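Local coordinates for probable TonB-dependent siderophore receptor PirA (Acinetobacter baumannii, PDB 5FR8), which probably carries out the first step of iron uptake across the outer membrane by binding iron-loaded siderophores, possibly including ferric enterobactin, at residues 111-115 with 569-573; 457-463 with 516-522; 524-529 with 585-591. All coordinates share one frame; numbering follows the deposited sequence.

In the fold
Contact 1 is buried and joins the plug to the barrel, far from the other two: its centre lies about 45 Å from that of contact 3, on the opposite side of the chain's centre, although both use strand 564-591. Contacts 2 and 3 are surface pairings of barrel strands near short turns, their centres about 11 Å apart. Together they set four neighbours in order, 459-470, 509-521, 525-541 and 564-591, the middle two probably joined by backbone bonds such as Phe520 N to Ala527 O. Chemistry follows place. Aromatic rings meet each other and loop carbonyls in contact 1, whereas regular backbone hydrogen bonding, with an apolar outer and a more polar inner face, characterises contacts 2 and 3.

Contact 1: 111-115 with 569-573; sequences RYGWK and ILRWE
Trp572 drives the six-membered end of its indole against Tyr112 and the backbone that follows it, and aromatic packing carries most of this contact. The nearest carbons of the two rings are Tyr112 CE2 and Trp572 CH2, 3.4 Å apart. The ring planes meet obliquely, at 40°, with the outer bond of the indole, CZ3 to CH2, lying against the CD2–CE2 side of the phenol. With CG opposite the carbonyl carbon (chi1 -68°), Trp572 sends its long, rigid ring system out from the barrel segment to the loop, and the indole bridges the 9.0 Å between Trp572 CA and Trp114 CA.

Polar backbone atoms border the same ring. Gly113 O lies in the indole plane at its edge, 3.3 Å from Trp572 CH2, where the slightly positive ring hydrogens suit a carbonyl oxygen. Trp114 O approaches more obliquely, 3.6 Å from Trp572 CH2. No hydrogen bond joins the two segments. Tyr112 O instead accepts one from Tyr481 OH.

Apolar packing is lighter at the other end. Trp114 turns its benzo edge toward the strand, and its CZ2 comes 4.1 Å from Leu570 CD1, the two side chains crossing at about a right angle. Leu500 touches both of them as well as Trp572, building a small apolar cluster.

Within 569-573, Arg571 NE forms a salt bridge to Glu573 OE2 (2.9 Å).

A plug loop packed by aromatic residues against a long barrel hairpin is consistent with the extracellular-facing end of a TonB-dependent receptor, where siderophores are generally received.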
loop_
_atom_site.group_PDB
_atom_site.type_symbol
_atom_site.label_atom_id
_atom_site.label_comp_id
_atom_site.label_asym_id
_atom_site.label_seq_id
_atom_site.Cartn_x
_atom_site.Cartn_y
_atom_site.Cartn_z
ATOM N N ARG A 111 13.967 4.389 2.992
ATOM C CA ARG A 111 14.989 3.455 2.608
ATOM C C ARG A 111 14.380 2.099 2.489
ATOM O O ARG A 111 13.714 1.671 3.420
ATOM C CB ARG A 111 16.089 3.417 3.642
ATOM C CG ARG A 111 17.374 2.805 3.123
ATOM C CD ARG A 111 18.474 2.900 4.161
ATOM N NE ARG A 111 18.109 2.154 5.367
ATOM C CZ ARG A 111 18.227 0.843 5.472
ATOM N NH1 ARG A 111 18.700 0.129 4.466
ATOM N NH2 ARG A 111 17.870 0.244 6.575
ATOM N N TYR A 112 14.607 1.421 1.367
ATOM C CA TYR A 112 14.147 0.023 1.197
ATOM C C TYR A 112 15.323 -0.896 1.503
ATOM O O TYR A 112 16.382 -0.794 0.882
ATOM C CB TYR A 112 13.600 -0.186 -0.236
ATOM C CG TYR A 112 13.050 -1.575 -0.622
ATOM C CD1 TYR A 112 11.698 -1.919 -0.434
ATOM C CD2 TYR A 112 13.869 -2.509 -1.249
ATOM C CE1 TYR A 112 11.226 -3.167 -0.814
ATOM C CE2 TYR A 112 13.392 -3.747 -1.649
ATOM C CZ TYR A 112 12.085 -4.078 -1.434
ATOM O OH TYR A 112 11.670 -5.341 -1.854
ATOM N N GLY A 113 15.141 -1.779 2.476
ATOM C CA GLY A 113 16.243 -2.563 3.055
ATOM C C GLY A 113 16.490 -3.988 2.524
ATOM O O GLY A 113 15.811 -4.482 1.658
ATOM N N TRP A 114 17.509 -4.628 3.080
ATOM C CA TRP A 114 18.130 -5.806 2.503
ATOM C C TRP A 114 17.077 -6.861 2.216
ATOM O O TRP A 114 17.125 -7.504 1.169
ATOM C CB TRP A 114 19.247 -6.316 3.463
ATOM C CG TRP A 114 20.081 -7.439 2.895
ATOM C CD1 TRP A 114 19.612 -8.607 2.333
ATOM C CD2 TRP A 114 21.503 -7.515 2.829
ATOM N NE1 TRP A 114 20.653 -9.383 1.921
ATOM C CE2 TRP A 114 21.826 -8.741 2.206
ATOM C CE3 TRP A 114 22.532 -6.672 3.221
ATOM C CZ2 TRP A 114 23.125 -9.135 1.961
ATOM C CZ3 TRP A 114 23.824 -7.066 2.993
ATOM C CH2 TRP A 114 24.112 -8.286 2.362
ATOM N N LYS A 115 16.114 -7.005 3.131
ATOM C CA LYS A 115 15.084 -8.038 3.064
ATOM C C LYS A 115 13.700 -7.502 2.709
ATOM O O LYS A 115 12.687 -8.079 3.088
ATOM C CB LYS A 115 15.008 -8.759 4.411
ATOM C CG LYS A 115 16.209 -9.653 4.653
ATOM C CD LYS A 115 16.272 -10.138 6.067
ATOM C CE LYS A 115 17.633 -9.834 6.666
ATOM N NZ LYS A 115 17.418 -9.264 8.017
ATOM N N ILE A 569 30.566 -9.830 -3.181
ATOM C CA ILE A 569 29.647 -8.862 -3.733
ATOM C C ILE A 569 28.396 -9.553 -4.257
ATOM O O ILE A 569 28.439 -10.299 -5.250
ATOM C CB ILE A 569 30.274 -8.086 -4.895
ATOM C CG1 ILE A 569 31.566 -7.404 -4.471
ATOM C CG2 ILE A 569 29.288 -7.072 -5.437
ATOM C CD1 ILE A 569 32.386 -6.913 -5.648
ATOM N N LEU A 570 27.277 -9.278 -3.597
ATOM C CA LEU A 570 25.960 -9.663 -4.102
ATOM C C LEU A 570 25.297 -8.440 -4.702
ATOM O O LEU A 570 25.646 -7.314 -4.362
ATOM C CB LEU A 570 25.094 -10.178 -2.950
ATOM C CG LEU A 570 25.686 -11.349 -2.162
ATOM C CD1 LEU A 570 25.012 -11.511 -0.802
ATOM C CD2 LEU A 570 25.614 -12.629 -2.992
ATOM N N ARG A 571 24.319 -8.645 -5.563
ATOM C CA ARG A 571 23.518 -7.523 -6.020
ATOM C C ARG A 571 22.031 -7.870 -6.106
ATOM O O ARG A 571 21.658 -9.018 -6.311
ATOM C CB ARG A 571 24.036 -7.029 -7.379
ATOM C CG ARG A 571 24.308 -8.138 -8.368
ATOM C CD ARG A 571 24.509 -7.623 -9.787
ATOM N NE ARG A 571 23.859 -8.506 -10.759
ATOM C CZ ARG A 571 23.835 -8.296 -12.068
ATOM N NH1 ARG A 571 24.429 -7.228 -12.582
ATOM N NH2 ARG A 571 23.215 -9.159 -12.862
ATOM N N TRP A 572 21.178 -6.870 -5.972
ATOM C CA TRP A 572 19.773 -7.079 -6.210
ATOM C C TRP A 572 19.607 -7.852 -7.529
ATOM O O TRP A 572 20.343 -7.637 -8.489
ATOM C CB TRP A 572 19.013 -5.739 -6.213
ATOM C CG TRP A 572 18.947 -5.042 -4.842
ATOM C CD1 TRP A 572 19.818 -4.108 -4.349
ATOM C CD2 TRP A 572 17.960 -5.246 -3.811
ATOM N NE1 TRP A 572 19.444 -3.732 -3.083
ATOM C CE2 TRP A 572 18.303 -4.406 -2.734
ATOM C CE3 TRP A 572 16.823 -6.051 -3.701
ATOM C CZ2 TRP A 572 17.546 -4.338 -1.582
ATOM C CZ3 TRP A 572 16.077 -5.985 -2.553
ATOM C CH2 TRP A 572 16.440 -5.137 -1.506
ATOM N N GLU A 573 18.638 -8.757 -7.577
ATOM C CA GLU A 573 18.473 -9.617 -8.743
ATOM C C GLU A 573 17.039 -10.079 -8.870
ATOM O O GLU A 573 16.377 -10.286 -7.872
ATOM C CB GLU A 573 19.420 -10.804 -8.641
ATOM C CG GLU A 573 20.614 -10.680 -9.573
ATOM C CD GLU A 573 21.917 -11.145 -8.942
ATOM O OE1 GLU A 573 21.893 -11.635 -7.784
ATOM O OE2 GLU A 573 22.977 -11.017 -9.609
#

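Contact 2: 457-463 with 516-522; sequences DYFTLKG and LGIQFQK
Strands 459-463 and 516-521 lie side by side, antiparallel, in the wall of the TonB-dependent receptor β-barrel, their short axes 4.8 Å apart. Thr460 and Gln519 form one hydrogen-bonded pair: Gln519 N gives a straight bond to Thr460 O (2.9 Å, 162° at the hydrogen), while the return bond from Thr460 N to Gln519 O is weak. Lys462 and Gly517 exchange two more bonds, and Gln521 N donates to Tyr458 O just beyond the regular strand.

The two faces differ as expected of a membrane barrel. Thr460, Lys462 and Gln519 point inward. Thr460 CG2 lies alongside Gln519 CB at 3.8 Å, and the long, extended Lys462 carries NZ to the backbone oxygen of Gln37 in the plug, a reach that suits lysine to a wall facing another domain. Phe459, Leu461, Leu516, Ile518 and Phe520 form the apolar outer face expected toward lipid. The Phe459 and Phe520 rings meet obliquely, at 39°, brought toward each other from their separate strands by different first torsions: CG is opposite the carbonyl carbon in Phe459 (chi1 -59°) but opposite the backbone N in Phe520.

Near the turn the aliphatic part of Lys522 passes obliquely by the CD1–CE1 side of the Tyr458 ring, and its NZ stands over the ring at a distance allowing at most a weak cation-pi attraction. Lys522 CG lies 3.9 Å from Tyr458 CE1, and Gln521 O sits in the plane of the tyrosine ring, 3.3 Å from Tyr458 CD1.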
loop_
_atom_site.group_PDB
_atom_site.type_symbol
_atom_site.label_atom_id
_atom_site.label_comp_id
_atom_site.label_asym_id
_atom_site.label_seq_id
_atom_site.Cartn_x
_atom_site.Cartn_y
_atom_site.Cartn_z
ATOM N N ASP A 457 -30.850 -14.247 -17.254
ATOM C CA ASP A 457 -31.318 -13.146 -16.423
ATOM C C ASP A 457 -30.734 -13.130 -14.993
ATOM O O ASP A 457 -30.748 -12.095 -14.324
ATOM C CB ASP A 457 -32.848 -13.162 -16.387
ATOM C CG ASP A 457 -33.469 -13.010 -17.780
ATOM O OD1 ASP A 457 -33.128 -12.026 -18.471
ATOM O OD2 ASP A 457 -34.287 -13.869 -18.186
ATOM N N TYR A 458 -30.201 -14.259 -14.536
ATOM C CA TYR A 458 -29.737 -14.368 -13.155
ATOM C C TYR A 458 -28.228 -14.627 -12.987
ATOM O O TYR A 458 -27.630 -14.194 -12.003
ATOM C CB TYR A 458 -30.498 -15.485 -12.462
ATOM C CG TYR A 458 -31.974 -15.238 -12.329
ATOM C CD1 TYR A 458 -32.446 -14.198 -11.545
ATOM C CD2 TYR A 458 -32.894 -16.052 -12.962
ATOM C CE1 TYR A 458 -33.797 -13.967 -11.409
ATOM C CE2 TYR A 458 -34.251 -15.824 -12.832
ATOM C CZ TYR A 458 -34.690 -14.781 -12.053
ATOM O OH TYR A 458 -36.023 -14.532 -11.905
ATOM N N PHE A 459 -27.618 -15.360 -13.916
ATOM C CA PHE A 459 -26.198 -15.677 -13.806
ATOM C C PHE A 459 -25.408 -14.924 -14.859
ATOM O O PHE A 459 -25.957 -14.345 -15.794
ATOM C CB PHE A 459 -25.916 -17.188 -13.965
ATOM C CG PHE A 459 -26.612 -18.067 -12.949
ATOM C CD1 PHE A 459 -26.349 -17.945 -11.599
ATOM C CD2 PHE A 459 -27.513 -19.032 -13.360
ATOM C CE1 PHE A 459 -26.987 -18.750 -10.677
ATOM C CE2 PHE A 459 -28.149 -19.854 -12.443
ATOM C CZ PHE A 459 -27.888 -19.705 -11.096
ATOM N N THR A 460 -24.097 -14.937 -14.687
ATOM C CA THR A 460 -23.202 -14.386 -15.676
ATOM C C THR A 460 -21.792 -14.856 -15.319
ATOM O O THR A 460 -21.472 -15.046 -14.165
ATOM C CB THR A 460 -23.373 -12.840 -15.795
ATOM O OG1 THR A 460 -22.206 -12.256 -16.390
ATOM C CG2 THR A 460 -23.650 -12.193 -14.433
ATOM N N LEU A 461 -20.977 -15.063 -16.338
ATOM C CA LEU A 461 -19.662 -15.662 -16.213
ATOM C C LEU A 461 -18.649 -14.575 -16.485
ATOM O O LEU A 461 -18.901 -13.687 -17.301
ATOM C CB LEU A 461 -19.543 -16.736 -17.273
ATOM C CG LEU A 461 -18.382 -17.724 -17.354
ATOM C CD1 LEU A 461 -18.194 -18.542 -16.079
ATOM C CD2 LEU A 461 -18.672 -18.655 -18.533
ATOM N N LYS A 462 -17.508 -14.607 -15.808
ATOM C CA LYS A 462 -16.561 -13.481 -15.889
ATOM C C LYS A 462 -15.152 -13.949 -15.744
ATOM O O LYS A 462 -14.865 -14.828 -14.944
ATOM C CB LYS A 462 -16.840 -12.465 -14.793
ATOM C CG LYS A 462 -17.919 -11.476 -15.144
ATOM C CD LYS A 462 -18.185 -10.522 -13.991
ATOM C CE LYS A 462 -18.985 -9.323 -14.474
ATOM N NZ LYS A 462 -19.439 -8.533 -13.309
ATOM N N GLY A 463 -14.253 -13.350 -16.490
ATOM C CA GLY A 463 -12.847 -13.651 -16.302
ATOM C C GLY A 463 -11.941 -12.636 -16.948
ATOM O O GLY A 463 -12.374 -11.893 -17.825
ATOM N N LEU A 516 -11.269 -15.960 -12.703
ATOM C CA LEU A 516 -12.393 -16.575 -13.424
ATOM C C LEU A 516 -13.466 -16.968 -12.414
ATOM O O LEU A 516 -13.164 -17.499 -11.336
ATOM C CB LEU A 516 -11.950 -17.836 -14.179
ATOM C CG LEU A 516 -13.010 -18.416 -15.108
ATOM C CD1 LEU A 516 -12.995 -17.667 -16.441
ATOM C CD2 LEU A 516 -12.809 -19.897 -15.329
ATOM N N GLY A 517 -14.721 -16.712 -12.739
ATOM C CA GLY A 517 -15.736 -16.890 -11.731
ATOM C C GLY A 517 -17.128 -16.629 -12.216
ATOM O O GLY A 517 -17.340 -16.194 -13.361
ATOM N N ILE A 518 -18.066 -16.893 -11.310
ATOM C CA ILE A 518 -19.473 -16.840 -11.601
ATOM C C ILE A 518 -20.067 -15.771 -10.700
ATOM O O ILE A 518 -19.665 -15.621 -9.549
ATOM C CB ILE A 518 -20.130 -18.231 -11.369
ATOM C CG1 ILE A 518 -21.174 -18.505 -12.433
ATOM C CG2 ILE A 518 -20.726 -18.382 -9.970
ATOM C CD1 ILE A 518 -20.558 -18.915 -13.749
ATOM N N GLN A 519 -21.023 -15.039 -11.252
ATOM C CA GLN A 519 -21.747 -13.978 -10.568
ATOM C C GLN A 519 -23.248 -14.334 -10.617
ATOM O O GLN A 519 -23.792 -14.590 -11.693
ATOM C CB GLN A 519 -21.469 -12.670 -11.313
ATOM C CG GLN A 519 -22.296 -11.451 -10.908
ATOM C CD GLN A 519 -22.005 -10.983 -9.506
ATOM O OE1 GLN A 519 -22.475 -11.604 -8.530
ATOM N NE2 GLN A 519 -21.239 -9.886 -9.381
ATOM N N PHE A 520 -23.907 -14.374 -9.457
ATOM C CA PHE A 520 -25.343 -14.708 -9.369
ATOM C C PHE A 520 -26.131 -13.569 -8.760
ATOM O O PHE A 520 -25.685 -12.946 -7.795
ATOM C CB PHE A 520 -25.544 -15.950 -8.510
ATOM C CG PHE A 520 -26.971 -16.171 -8.057
ATOM C CD1 PHE A 520 -28.005 -16.280 -8.981
ATOM C CD2 PHE A 520 -27.279 -16.316 -6.704
ATOM C CE1 PHE A 520 -29.313 -16.507 -8.565
ATOM C CE2 PHE A 520 -28.586 -16.549 -6.288
ATOM C CZ PHE A 520 -29.605 -16.640 -7.218
ATOM N N GLN A 521 -27.300 -13.290 -9.320
ATOM C CA GLN A 521 -28.142 -12.214 -8.800
ATOM C C GLN A 521 -29.608 -12.399 -9.190
ATOM O O GLN A 521 -30.001 -12.256 -10.347
ATOM C CB GLN A 521 -27.590 -10.810 -9.144
ATOM C CG GLN A 521 -28.308 -10.030 -10.229
ATOM C CD GLN A 521 -27.532 -8.789 -10.635
ATOM O OE1 GLN A 521 -26.583 -8.395 -9.960
ATOM N NE2 GLN A 521 -27.916 -8.185 -11.752
ATOM N N LYS A 522 -30.381 -12.808 -8.189
ATOM C CA LYS A 522 -31.824 -12.698 -8.168
ATOM C C LYS A 522 -31.955 -11.339 -7.498
ATOM O O LYS A 522 -30.940 -10.749 -7.114
ATOM C CB LYS A 522 -32.400 -13.799 -7.277
ATOM C CG LYS A 522 -33.838 -14.193 -7.563
ATOM C CD LYS A 522 -34.303 -15.334 -6.659
ATOM C CE LYS A 522 -35.650 -15.878 -7.098
ATOM N NZ LYS A 522 -35.526 -17.050 -8.011
#

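Contact 3: 524-529 with 585-591; sequences IVNASL and GSLGLDF. With C8E ((hydroxyethyloxy)tri(ethyloxy)octane), chain C.
Ser528 and Ser586 lie directly across from each other in the closely knit part of this contact. Each OG sits between its own backbone N and carbonyl carbon (chi1 68° and 53°), which swings the hydroxyls together into a hydrogen bond modelled as very short, at 2.5 Å; either may be the donor. Serine suits this inner face, being small yet able to pair. Two backbone bonds flank the hydroxyls, Ser528 N to Ser586 O and Ser586 N to Ser528 O. At the next hydrogen-bonded pair, Gly588 N gives Asn526 O a nearly straight bond (2.8 Å, 177°). The Asn526 amide folds over Gly588, OD1 being 3.3 Å from Gly588 CA; a residue without a side chain accommodates it, though the amide itself makes no hydrogen bond to that backbone.

These are adjacent antiparallel strands of the transmembrane β-barrel, and their other face belongs to the membrane side. Here Ala527 and Leu587 pack more loosely, Ala527 CB being 4.3 Å from Leu587 CD1. The Val525 and Leu589 side chains meet more closely, side by side and pointing the same way, with Val525 CG2 3.5 Å from Leu589 CD2. Leu587 also meets the octyl tail of a bound detergent, its CD2 lying 3.8 Å from C8 of that molecule, much as a lipid chain might. Out on the surface by the turn, Ile524 lays its CG1 over one face of the Phe591 ring, 4.3 Å from the centroid, in a CH-pi contact offset toward the rim.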
loop_
_atom_site.group_PDB
_atom_site.type_symbol
_atom_site.label_atom_id
_atom_site.label_comp_id
_atom_site.label_asym_id
_atom_site.label_seq_id
_atom_site.Cartn_x
_atom_site.Cartn_y
_atom_site.Cartn_z
ATOM N N ILE A 524 -32.859 -9.443 -4.041
ATOM C CA ILE A 524 -32.715 -9.893 -2.648
ATOM C C ILE A 524 -31.462 -10.732 -2.410
ATOM O O ILE A 524 -30.953 -10.769 -1.294
ATOM C CB ILE A 524 -33.989 -10.633 -2.141
ATOM C CG1 ILE A 524 -33.896 -11.055 -0.671
ATOM C CG2 ILE A 524 -34.331 -11.837 -3.003
ATOM C CD1 ILE A 524 -35.234 -11.550 -0.131
ATOM N N VAL A 525 -30.943 -11.386 -3.446
ATOM C CA VAL A 525 -29.747 -12.210 -3.288
ATOM C C VAL A 525 -28.772 -12.060 -4.422
ATOM O O VAL A 525 -29.149 -12.017 -5.588
ATOM C CB VAL A 525 -30.088 -13.708 -3.266
ATOM C CG1 VAL A 525 -28.812 -14.540 -3.208
ATOM C CG2 VAL A 525 -31.016 -14.027 -2.106
ATOM N N ASN A 526 -27.501 -12.010 -4.073
ATOM C CA ASN A 526 -26.437 -12.010 -5.064
ATOM C C ASN A 526 -25.247 -12.728 -4.493
ATOM O O ASN A 526 -25.056 -12.758 -3.278
ATOM C CB ASN A 526 -26.016 -10.588 -5.380
ATOM C CG ASN A 526 -25.577 -9.852 -4.139
ATOM O OD1 ASN A 526 -24.448 -10.003 -3.666
ATOM N ND2 ASN A 526 -26.493 -9.080 -3.576
ATOM N N ALA A 527 -24.422 -13.284 -5.363
ATOM C CA ALA A 527 -23.245 -13.971 -4.899
ATOM C C ALA A 527 -22.208 -14.076 -6.005
ATOM O O ALA A 527 -22.528 -14.042 -7.197
ATOM C CB ALA A 527 -23.629 -15.345 -4.380
ATOM N N SER A 528 -20.955 -14.206 -5.603
ATOM C CA SER A 528 -19.904 -14.534 -6.548
ATOM C C SER A 528 -18.977 -15.579 -5.952
ATOM O O SER A 528 -18.842 -15.706 -4.725
ATOM C CB SER A 528 -19.096 -13.311 -6.955
ATOM O OG SER A 528 -18.322 -12.814 -5.865
ATOM N N LEU A 529 -18.360 -16.339 -6.840
ATOM C CA LEU A 529 -17.204 -17.131 -6.494
ATOM C C LEU A 529 -16.216 -16.997 -7.638
ATOM O O LEU A 529 -16.579 -17.017 -8.811
ATOM C CB LEU A 529 -17.581 -18.589 -6.255
ATOM C CG LEU A 529 -16.378 -19.535 -6.133
ATOM C CD1 LEU A 529 -16.541 -20.439 -4.929
ATOM C CD2 LEU A 529 -16.161 -20.362 -7.406
ATOM N N GLY A 585 -15.002 -15.272 -2.625
ATOM C CA GLY A 585 -16.440 -15.327 -2.811
ATOM C C GLY A 585 -17.034 -14.155 -2.075
ATOM O O GLY A 585 -16.412 -13.576 -1.183
ATOM N N SER A 586 -18.245 -13.798 -2.454
ATOM C CA SER A 586 -18.977 -12.743 -1.774
ATOM C C SER A 586 -20.453 -13.120 -1.774
ATOM O O SER A 586 -20.910 -13.862 -2.647
ATOM C CB SER A 586 -18.771 -11.422 -2.496
ATOM O OG SER A 586 -19.086 -11.553 -3.872
ATOM N N LEU A 587 -21.191 -12.616 -0.791
ATOM C CA LEU A 587 -22.604 -12.933 -0.668
ATOM C C LEU A 587 -23.389 -11.747 -0.152
ATOM O O LEU A 587 -23.072 -11.199 0.913
ATOM C CB LEU A 587 -22.788 -14.086 0.302
ATOM C CG LEU A 587 -24.217 -14.299 0.782
ATOM C CD1 LEU A 587 -25.045 -14.824 -0.365
ATOM C CD2 LEU A 587 -24.251 -15.263 1.955
ATOM N N GLY A 588 -24.437 -11.380 -0.882
ATOM C CA GLY A 588 -25.264 -10.244 -0.494
ATOM C C GLY A 588 -26.729 -10.592 -0.309
ATOM O O GLY A 588 -27.354 -11.158 -1.205
ATOM N N LEU A 589 -27.276 -10.220 0.850
ATOM C CA LEU A 589 -28.658 -10.499 1.183
ATOM C C LEU A 589 -29.400 -9.249 1.609
ATOM O O LEU A 589 -29.200 -8.760 2.728
ATOM C CB LEU A 589 -28.713 -11.501 2.325
ATOM C CG LEU A 589 -28.321 -12.930 1.965
ATOM C CD1 LEU A 589 -28.466 -13.818 3.187
ATOM C CD2 LEU A 589 -29.175 -13.447 0.814
ATOM N N ASP A 590 -30.265 -8.750 0.723
ATOM C CA ASP A 590 -30.886 -7.428 0.883
ATOM C C ASP A 590 -32.371 -7.620 1.182
ATOM O O ASP A 590 -33.127 -8.017 0.302
ATOM C CB ASP A 590 -30.678 -6.603 -0.409
ATOM C CG ASP A 590 -31.138 -5.135 -0.298
ATOM O OD1 ASP A 590 -32.099 -4.788 0.420
ATOM O OD2 ASP A 590 -30.519 -4.305 -0.988
ATOM N N PHE A 591 -32.787 -7.343 2.415
ATOM C CA PHE A 591 -34.201 -7.408 2.759
ATOM C C PHE A 591 -34.781 -6.015 3.005
ATOM O O PHE A 591 -35.550 -5.815 3.940
ATOM C CB PHE A 591 -34.420 -8.296 4.006
ATOM C CG PHE A 591 -34.110 -9.760 3.796
ATOM C CD1 PHE A 591 -35.077 -10.621 3.308
ATOM C CD2 PHE A 591 -32.856 -10.271 4.111
ATOM C CE1 PHE A 591 -34.800 -11.972 3.125
ATOM C CE2 PHE A 591 -32.562 -11.604 3.926
ATOM C CZ PHE A 591 -33.540 -12.465 3.431
HETATM C C1 C8E C . -20.551 -17.173 -0.899
HETATM C C2 C8E C . -19.537 -16.601 0.105
HETATM C C3 C8E C . -20.144 -15.838 1.304
HETATM C C4 C8E C . -19.391 -16.040 2.637
HETATM C C5 C8E C . -20.281 -15.780 3.875
HETATM C C6 C8E C . -21.340 -16.870 4.104
HETATM C C7 C8E C . -21.998 -16.807 5.486
HETATM C C8 C8E C . -23.543 -16.718 5.442
HETATM O O9 C8E C . -23.996 -15.969 6.604
HETATM C C10 C8E C . -25.214 -15.232 6.354
HETATM C C11 C8E C . -25.721 -14.516 7.623
HETATM O O12 C8E C . -24.670 -13.812 8.310
HETATM C C13 C8E C . -24.984 -13.533 9.708
HETATM C C14 C8E C . -24.005 -12.490 10.292
HETATM O O15 C8E C . -24.059 -12.407 11.728
HETATM C C16 C8E C . -23.135 -13.277 12.442
HETATM C C17 C8E C . -23.807 -14.106 13.585
HETATM O O18 C8E C . -22.797 -14.753 14.386
HETATM C C19 C8E C . -22.073 -13.814 15.239
HETATM C C20 C8E C . -20.733 -14.331 15.825
HETATM O O21 C8E C . -20.353 -13.733 17.109
#